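Local coordinates for high-potential iron-sulfur protein isozyme 2 (Ectothiorhodospira shaposhnikovii, PDB 1HPI) that carries electrons in the anaerobic electron transport of photosynthetic bacteria by means of a high-potential [4Fe-4S] cluster, at residues A[4-9]-A[16-21]; A[30-35]-A[62-67]. All blocks are in the same frame, centred on the assembly; numbering follows the deposited sequence.

Contact 1: A[4-9]-A[16-21]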
ATOM      1  N   LEU A   4       4.339  -2.338  -8.147  1.00  6.45           N
ATOM      2  CA  LEU A   4       5.398  -2.538  -7.162  1.00  5.91           C
ATOM      3  C   LEU A   4       5.495  -4.032  -6.837  1.00 13.55           C
ATOM      4  O   LEU A   4       4.483  -4.734  -6.799  1.00 11.21           O
ATOM      5  CB  LEU A   4       4.908  -1.874  -5.855  1.00  6.88           C
ATOM      6  CG  LEU A   4       5.853  -1.964  -4.656  1.00  8.23           C
ATOM      7  CD1 LEU A   4       7.174  -1.262  -4.963  1.00  7.79           C
ATOM      8  CD2 LEU A   4       5.179  -1.312  -3.453  1.00  9.43           C
ATOM      9  N   SER A   5       6.691  -4.540  -6.567  1.00  8.85           N
ATOM     10  CA  SER A   5       6.854  -5.937  -6.210  1.00 13.41           C
ATOM     11  C   SER A   5       7.082  -6.012  -4.697  1.00 15.95           C
ATOM     12  O   SER A   5       7.715  -5.140  -4.121  1.00 13.13           O
ATOM     13  CB  SER A   5       8.047  -6.553  -6.932  1.00 15.22           C
ATOM     14  OG  SER A   5       8.399  -7.776  -6.312  1.00 22.59           O
ATOM     15  N   GLU A   6       6.584  -7.036  -4.016  1.00 11.21           N
ATOM     16  CA  GLU A   6       6.795  -7.143  -2.582  1.00  9.72           C
ATOM     17  C   GLU A   6       8.257  -7.308  -2.217  1.00 10.57           C
ATOM     18  O   GLU A   6       8.652  -7.025  -1.092  1.00 16.42           O
ATOM     19  CB  GLU A   6       5.972  -8.296  -1.987  1.00 11.07           C
ATOM     20  CG  GLU A   6       4.509  -7.908  -1.747  1.00 13.00           C
ATOM     21  CD  GLU A   6       3.812  -9.072  -1.124  1.00 28.87           C
ATOM     22  OE1 GLU A   6       4.375 -10.132  -0.937  1.00 26.32           O
ATOM     23  OE2 GLU A   6       2.569  -8.838  -0.809  1.00 11.25           O
ATOM     24  N   ASP A   7       9.073  -7.769  -3.155  1.00 11.74           N
ATOM     25  CA  ASP A   7      10.471  -7.913  -2.810  1.00 12.00           C
ATOM     26  C   ASP A   7      11.285  -6.740  -3.271  1.00 18.92           C
ATOM     27  O   ASP A   7      12.506  -6.785  -3.190  1.00 22.85           O
ATOM     28  CB  ASP A   7      11.215  -9.150  -3.306  1.00 26.58           C
ATOM     29  CG  ASP A   7      10.324 -10.312  -3.507  1.00 35.30           C
ATOM     30  OD1 ASP A   7       9.846 -10.798  -2.381  1.00100.00           O
ATOM     31  OD2 ASP A   7      10.024 -10.703  -4.612  1.00 92.93           O
ATOM     32  N   ASP A   8      10.639  -5.704  -3.765  1.00 12.39           N
ATOM     33  CA  ASP A   8      11.459  -4.597  -4.162  1.00  9.14           C
ATOM     34  C   ASP A   8      11.983  -4.035  -2.846  1.00 11.75           C
ATOM     35  O   ASP A   8      11.267  -3.997  -1.853  1.00 11.95           O
ATOM     36  CB  ASP A   8      10.601  -3.532  -4.833  1.00  8.57           C
ATOM     37  CG  ASP A   8      11.366  -2.469  -5.573  1.00100.00           C
ATOM     38  OD1 ASP A   8      11.736  -1.473  -4.805  1.00 67.31           O
ATOM     39  OD2 ASP A   8      11.613  -2.533  -6.765  1.00100.00           O
ATOM     40  N   PRO A   9      13.224  -3.594  -2.815  1.00 10.57           N
ATOM     41  CA  PRO A   9      13.774  -3.052  -1.594  1.00 13.92           C
ATOM     42  C   PRO A   9      12.937  -1.918  -0.997  1.00 12.39           C
ATOM     43  O   PRO A   9      12.811  -1.839   0.223  1.00 10.93           O
ATOM     44  CB  PRO A   9      15.212  -2.646  -1.905  1.00 16.32           C
ATOM     45  CG  PRO A   9      15.534  -3.198  -3.286  1.00 14.64           C
ATOM     46  CD  PRO A   9      14.218  -3.611  -3.916  1.00 19.32           C
ATOM     47  N   TYR A  16       5.667  -3.471   2.998  1.00 10.33           N
ATOM     48  CA  TYR A  16       4.504  -3.506   2.142  1.00  9.04           C
ATOM     49  C   TYR A  16       4.039  -4.903   1.747  1.00  8.86           C
ATOM     50  O   TYR A  16       4.843  -5.786   1.488  1.00  9.93           O
ATOM     51  CB  TYR A  16       4.800  -2.693   0.863  1.00  9.18           C
ATOM     52  CG  TYR A  16       3.788  -2.917  -0.248  1.00  6.65           C
ATOM     53  CD1 TYR A  16       2.645  -2.120  -0.307  1.00  9.03           C
ATOM     54  CD2 TYR A  16       3.965  -3.904  -1.220  1.00  8.07           C
ATOM     55  CE1 TYR A  16       1.695  -2.302  -1.311  1.00  8.84           C
ATOM     56  CE2 TYR A  16       3.031  -4.101  -2.238  1.00  7.06           C
ATOM     57  CZ  TYR A  16       1.890  -3.296  -2.270  1.00  6.74           C
ATOM     58  OH  TYR A  16       0.948  -3.472  -3.255  1.00  7.36           O
ATOM     59  N   ARG A  17       2.724  -5.095   1.680  1.00  6.61           N
ATOM     60  CA  ARG A  17       2.117  -6.358   1.273  1.00 10.92           C
ATOM     61  C   ARG A  17       0.987  -6.043   0.297  1.00 10.13           C
ATOM     62  O   ARG A  17       0.262  -5.076   0.499  1.00  7.78           O
ATOM     63  CB  ARG A  17       1.448  -7.146   2.384  1.00  3.72           C
ATOM     64  CG  ARG A  17       2.417  -7.626   3.441  1.00 10.25           C
ATOM     65  CD  ARG A  17       3.497  -8.564   2.925  1.00 20.37           C
ATOM     66  NE  ARG A  17       4.536  -8.672   3.943  1.00 89.91           N
ATOM     67  CZ  ARG A  17       5.691  -8.014   3.881  1.00100.00           C
ATOM     68  NH1 ARG A  17       5.986  -7.217   2.862  1.00100.00           N
ATOM     69  NH2 ARG A  17       6.586  -8.154   4.852  1.00100.00           N
ATOM     70  N   HIS A  18       0.813  -6.845  -0.751  1.00  5.79           N
ATOM     71  CA  HIS A  18      -0.271  -6.597  -1.693  1.00  4.58           C
ATOM     72  C   HIS A  18      -1.636  -6.908  -1.065  1.00  8.27           C
ATOM     73  O   HIS A  18      -2.668  -6.393  -1.505  1.00 10.00           O
ATOM     74  CB  HIS A  18      -0.157  -7.547  -2.890  1.00  4.77           C
ATOM     75  CG  HIS A  18       0.999  -7.310  -3.792  1.00 10.58           C
ATOM     76  ND1 HIS A  18       1.340  -6.040  -4.220  1.00 12.71           N
ATOM     77  CD2 HIS A  18       1.870  -8.199  -4.336  1.00 12.70           C
ATOM     78  CE1 HIS A  18       2.400  -6.191  -5.014  1.00  9.89           C
ATOM     79  NE2 HIS A  18       2.746  -7.468  -5.103  1.00 11.96           N
ATOM     80  N   ASP A  19      -1.650  -7.781  -0.041  1.00  9.56           N
ATOM     81  CA  ASP A  19      -2.871  -8.194   0.665  1.00  6.88           C
ATOM     82  C   ASP A  19      -2.680  -7.935   2.157  1.00  5.86           C
ATOM     83  O   ASP A  19      -1.902  -8.609   2.835  1.00  8.06           O
ATOM     84  CB  ASP A  19      -3.128  -9.700   0.418  1.00  9.27           C
ATOM     85  CG  ASP A  19      -4.359 -10.317   1.041  1.00 11.35           C
ATOM     86  OD1 ASP A  19      -5.106  -9.504   1.745  1.00 10.43           O
ATOM     87  OD2 ASP A  19      -4.646 -11.483   0.876  1.00 18.72           O
ATOM     88  N   ALA A  20      -3.395  -6.933   2.650  1.00 10.24           N
ATOM     89  CA  ALA A  20      -3.339  -6.510   4.040  1.00  6.79           C
ATOM     90  C   ALA A  20      -3.656  -7.623   5.001  1.00 15.46           C
ATOM     91  O   ALA A  20      -3.133  -7.679   6.106  1.00 12.44           O
ATOM     92  CB  ALA A  20      -4.308  -5.365   4.266  1.00  7.99           C
ATOM     93  N   SER A  21      -4.528  -8.506   4.553  1.00 11.68           N
ATOM     94  CA  SER A  21      -4.915  -9.611   5.388  1.00 19.25           C
ATOM     95  C   SER A  21      -3.717 -10.454   5.785  1.00 21.67           C
ATOM     96  O   SER A  21      -3.804 -11.248   6.708  1.00 18.39           O
ATOM     97  CB  SER A  21      -6.055 -10.426   4.787  1.00 16.31           C
ATOM     98  OG  SER A  21      -5.517 -11.372   3.885  1.00 22.94           O
TER
HETATM   99  O   HOH W   1       0.425 -10.058   0.085  1.00 14.69           O
HETATM  100  O   HOH W   2       7.545  -6.219   1.292  1.00 16.01           O

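Contact 2: A[30-35]-A[62-67]. With SF4 (iron/sulfur cluster), chain B.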
ATOM      1  N   GLU A  30      -6.969  -4.073  11.566  1.00 11.47           N
ATOM      2  CA  GLU A  30      -7.825  -4.606  10.529  1.00 14.79           C
ATOM      3  C   GLU A  30      -8.737  -3.547   9.944  1.00 10.35           C
ATOM      4  O   GLU A  30      -9.384  -2.790  10.659  1.00 13.86           O
ATOM      5  CB  GLU A  30      -8.540  -5.889  10.981  1.00 15.15           C
ATOM      6  CG  GLU A  30      -7.535  -7.054  10.942  1.00 22.60           C
ATOM      7  CD  GLU A  30      -8.050  -8.351  11.488  1.00 26.90           C
ATOM      8  OE1 GLU A  30      -9.357  -8.399  11.544  1.00100.00           O
ATOM      9  OE2 GLU A  30      -7.318  -9.254  11.846  1.00 23.51           O
ATOM     10  N   GLY A  31      -8.767  -3.497   8.622  1.00 11.85           N
ATOM     11  CA  GLY A  31      -9.582  -2.527   7.919  1.00  9.26           C
ATOM     12  C   GLY A  31      -8.715  -1.494   7.204  1.00 14.37           C
ATOM     13  O   GLY A  31      -9.180  -0.782   6.319  1.00 18.33           O
ATOM     14  N   GLN A  32      -7.450  -1.387   7.585  1.00  8.68           N
ATOM     15  CA  GLN A  32      -6.579  -0.424   6.929  1.00 10.49           C
ATOM     16  C   GLN A  32      -6.090  -1.029   5.623  1.00 12.87           C
ATOM     17  O   GLN A  32      -5.572  -2.150   5.616  1.00  9.53           O
ATOM     18  CB  GLN A  32      -5.332  -0.128   7.789  1.00 11.41           C
ATOM     19  CG  GLN A  32      -5.650   0.457   9.178  1.00 10.14           C
ATOM     20  CD  GLN A  32      -4.417   0.661  10.051  1.00 10.34           C
ATOM     21  OE1 GLN A  32      -3.308   0.192   9.752  1.00 12.49           O
ATOM     22  NE2 GLN A  32      -4.611   1.364  11.161  1.00 16.16           N
ATOM     23  N   THR A  33      -6.240  -0.292   4.524  1.00  7.95           N
ATOM     24  CA  THR A  33      -5.800  -0.748   3.215  1.00  7.27           C
ATOM     25  C   THR A  33      -5.328   0.461   2.417  1.00  6.84           C
ATOM     26  O   THR A  33      -5.586   1.609   2.796  1.00  5.81           O
ATOM     27  CB  THR A  33      -6.904  -1.452   2.385  1.00 10.09           C
ATOM     28  OG1 THR A  33      -7.924  -0.516   2.109  1.00 12.62           O
ATOM     29  CG2 THR A  33      -7.471  -2.668   3.111  1.00  9.61           C
ATOM     30  N   CYS A  34      -4.650   0.190   1.297  1.00  6.93           N
ATOM     31  CA  CYS A  34      -4.176   1.278   0.474  1.00  7.29           C
ATOM     32  C   CYS A  34      -5.391   2.084   0.048  1.00 16.59           C
ATOM     33  O   CYS A  34      -5.372   3.312   0.016  1.00  7.36           O
ATOM     34  CB  CYS A  34      -3.436   0.771  -0.777  1.00  4.28           C
ATOM     35  SG  CYS A  34      -1.874  -0.020  -0.363  1.00  7.82           S
ATOM     36  N   LEU A  35      -6.459   1.361  -0.278  1.00 10.36           N
ATOM     37  CA  LEU A  35      -7.689   1.996  -0.710  1.00 11.76           C
ATOM     38  C   LEU A  35      -8.165   3.104   0.219  1.00 20.82           C
ATOM     39  O   LEU A  35      -8.659   4.132  -0.247  1.00 13.59           O
ATOM     40  CB  LEU A  35      -8.785   0.978  -1.078  1.00  9.30           C
ATOM     41  CG  LEU A  35      -9.944   1.559  -1.893  1.00 19.77           C
ATOM     42  CD1 LEU A  35      -9.470   2.180  -3.203  1.00 19.21           C
ATOM     43  CD2 LEU A  35     -10.928   0.441  -2.202  1.00 27.11           C
ATOM     44  N   ASN A  62      -5.765  -3.354  -2.165  1.00  5.14           N
ATOM     45  CA  ASN A  62      -6.026  -4.142  -0.971  1.00  8.49           C
ATOM     46  C   ASN A  62      -4.798  -4.343  -0.104  1.00 11.83           C
ATOM     47  O   ASN A  62      -4.843  -5.144   0.828  1.00 10.37           O
ATOM     48  CB  ASN A  62      -6.488  -5.563  -1.326  1.00 15.15           C
ATOM     49  CG  ASN A  62      -7.616  -5.551  -2.318  1.00 27.58           C
ATOM     50  OD1 ASN A  62      -7.474  -6.050  -3.442  1.00 55.85           O
ATOM     51  ND2 ASN A  62      -8.735  -4.965  -1.905  1.00 26.61           N
ATOM     52  N   GLY A  63      -3.714  -3.634  -0.414  1.00  9.54           N
ATOM     53  CA  GLY A  63      -2.461  -3.753   0.327  1.00  5.80           C
ATOM     54  C   GLY A  63      -2.326  -2.882   1.573  1.00  4.37           C
ATOM     55  O   GLY A  63      -3.294  -2.307   2.072  1.00  7.16           O
ATOM     56  N   TRP A  64      -1.092  -2.795   2.070  1.00  6.38           N
ATOM     57  CA  TRP A  64      -0.795  -2.018   3.261  1.00  7.16           C
ATOM     58  C   TRP A  64       0.707  -1.873   3.435  1.00  7.57           C
ATOM     59  O   TRP A  64       1.455  -2.713   2.963  1.00  9.31           O
ATOM     60  CB  TRP A  64      -1.317  -2.798   4.500  1.00  5.93           C
ATOM     61  CG  TRP A  64      -1.177  -2.064   5.802  1.00  7.70           C
ATOM     62  CD1 TRP A  64      -2.095  -1.235   6.350  1.00 10.33           C
ATOM     63  CD2 TRP A  64      -0.076  -2.103   6.720  1.00  9.67           C
ATOM     64  NE1 TRP A  64      -1.637  -0.739   7.543  1.00  9.84           N
ATOM     65  CE2 TRP A  64      -0.400  -1.261   7.802  1.00  9.42           C
ATOM     66  CE3 TRP A  64       1.145  -2.765   6.727  1.00  6.51           C
ATOM     67  CZ2 TRP A  64       0.473  -1.076   8.881  1.00 13.96           C
ATOM     68  CZ3 TRP A  64       2.004  -2.580   7.787  1.00  7.00           C
ATOM     69  CH2 TRP A  64       1.674  -1.747   8.853  1.00  1.93           C
ATOM     70  N   CYS A  65       1.144  -0.831   4.124  1.00  8.95           N
ATOM     71  CA  CYS A  65       2.547  -0.599   4.406  1.00  8.20           C
ATOM     72  C   CYS A  65       2.554   0.250   5.665  1.00  8.75           C
ATOM     73  O   CYS A  65       1.511   0.789   6.062  1.00  4.80           O
ATOM     74  CB  CYS A  65       3.403   0.009   3.269  1.00  3.13           C
ATOM     75  SG  CYS A  65       3.268   1.810   3.139  1.00  7.35           S
ATOM     76  N   THR A  66       3.716   0.369   6.291  1.00  9.41           N
ATOM     77  CA  THR A  66       3.863   1.143   7.522  1.00 10.28           C
ATOM     78  C   THR A  66       3.535   2.626   7.408  1.00 11.82           C
ATOM     79  O   THR A  66       3.301   3.299   8.420  1.00  9.30           O
ATOM     80  CB  THR A  66       5.231   0.916   8.202  1.00  6.53           C
ATOM     81  OG1 THR A  66       6.268   1.378   7.350  1.00  6.81           O
ATOM     82  CG2 THR A  66       5.446  -0.551   8.554  1.00  6.41           C
ATOM     83  N   ALA A  67       3.521   3.147   6.181  1.00  9.67           N
ATOM     84  CA  ALA A  67       3.203   4.544   5.976  1.00 10.28           C
ATOM     85  C   ALA A  67       1.691   4.764   5.909  1.00  7.21           C
ATOM     86  O   ALA A  67       1.227   5.870   5.640  1.00  7.87           O
ATOM     87  CB  ALA A  67       3.910   5.137   4.767  1.00  6.98           C
TER
HETATM   88 FE1  SF4 B  80      -0.683   1.670   0.506  1.00  8.54          FE
HETATM   89 FE2  SF4 B  80      -0.777   3.997   1.948  1.00 10.35          FE
HETATM   90 FE3  SF4 B  80       0.911   3.732  -0.193  1.00  9.58          FE
HETATM   91 FE4  SF4 B  80       1.378   2.301   2.082  1.00  8.32          FE
HETATM   92  S1  SF4 B  80       1.364   4.544   1.883  1.00  8.26           S
HETATM   93  S2  SF4 B  80       1.473   1.525  -0.028  1.00  8.80           S
HETATM   94  S3  SF4 B  80      -0.696   1.913   2.773  1.00  7.13           S
HETATM   95  S4  SF4 B  80      -1.347   3.645  -0.235  1.00  8.22           S

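Contact 1: A[4-9]-A[16-21]
Leu4 and Tyr16 form the tightly packed side of this contact. The leucine lays CD2 over the middle of one phenol face, 3.7 Å from the ring centroid and 13° off the normal, as the two side chains run past each other in opposite directions. With CG anti to the backbone N (chi1 180°), Leu4 heads for the tyrosine, and CD2 makes the touch. Ala11 of helix 9-13 and Val59 of strand 57-60 touch both side chains. Tyr16 OH and His18 ND1 share a hydrogen bond of 2.8 Å, and the hydroxyl is also hydrogen-bonded to the backbone N of Ser60. At the imidazole edge, Leu4 O lies 3.1 Å from His18 CE1.

Toward solvent the contact is carried by Glu6. Its chain, extended beyond CG, sets CG over one face of the His18 imidazole, toward the rim, 3.9 Å from the ring centroid. The carboxylate then accepts the backbone N-H of His18 on the anti lone pair of OE2, at 2.7 Å and nearly straight (168°). Water 1 links OE2 to the N of Asp19, and water 2 joins the carbonyl oxygens of Glu6 and Tyr16. An alanine at Glu6 would probably leave the His18 N-H without its acceptor and that imidazole face less covered. Through Tyr16, whose side chain lies about 4 Å from the cluster at the nearest atoms, the contact borders the [4Fe-4S] pocket of the HiPIP fold, with Glu6 on its outer side.

Contact 2: A[30-35]-A[62-67]
Cys34 and Gly63 meet beside the [4Fe-4S] cluster of this HiPIP fold, where two irregular loop segments each supply a cysteine ligand. Metal coordination comes first: Cys34 SG binds one iron, FE1, and Cys65 SG another, FE4, each at 2.2 Å. Cys37 and Cys51 complete the set of four.

Backbone polar contacts join the segments next to the first ligand. The N of Cys34 gives a weak, bent hydrogen bond (129°) to the O of Gly63, and the same oxygen receives a CA-H...O contact from Thr33 CA at 3.2 Å.

Van der Waals contact brings Cys34 SG within 3.5 Å of Gly63 C. A CB on Gly63 would lie about as close to that sulfur, a tight fit, consistent with glycine here.

Farther from the cluster, side chains take over. Gln32 and Trp64 run alongside one another in the same direction, with Gln32 CB 3.7 Å from Trp64 CD1. Trp64 CG is anti to its backbone N (chi1 -175°), and the indole beyond it lies beside Gln32. Tyr28 meets this indole edge-to-face, and Trp68 packs on both Trp64 and Gln32. Gln32 OE1 accepts a weak hydrogen bond from the N of Glu29. Amide and indole planes are only 12° apart, and Trp64 NE1 donates to Gln32 OE1 at 2.9 Å, on a lone pair in the carbonyl plane, with the oxygen tilted somewhat out of the indole plane.

The two contacts follow one another along the chain, contact 1 first, with centres about 11 Å apart. The first brackets helix 9-13, whereas the second spans the 26 residues that include strands 48-50 and 57-60 of the small mixed sheet. They meet through the segments 16-21 and 62-67: Arg17 N lies 3.0 Å from Trp64 O and Ala20 N 2.9 Å from Asn62 O, both probable hydrogen bonds, while Tyr16 CD1 packs on Trp64 O. The tyrosine of contact 1 and the two cysteine ligands of contact 2 line one pocket, that of the electron-carrying cluster; the backbone pairs tie the segment after helix 9-13 to the loop that supplies Cys65.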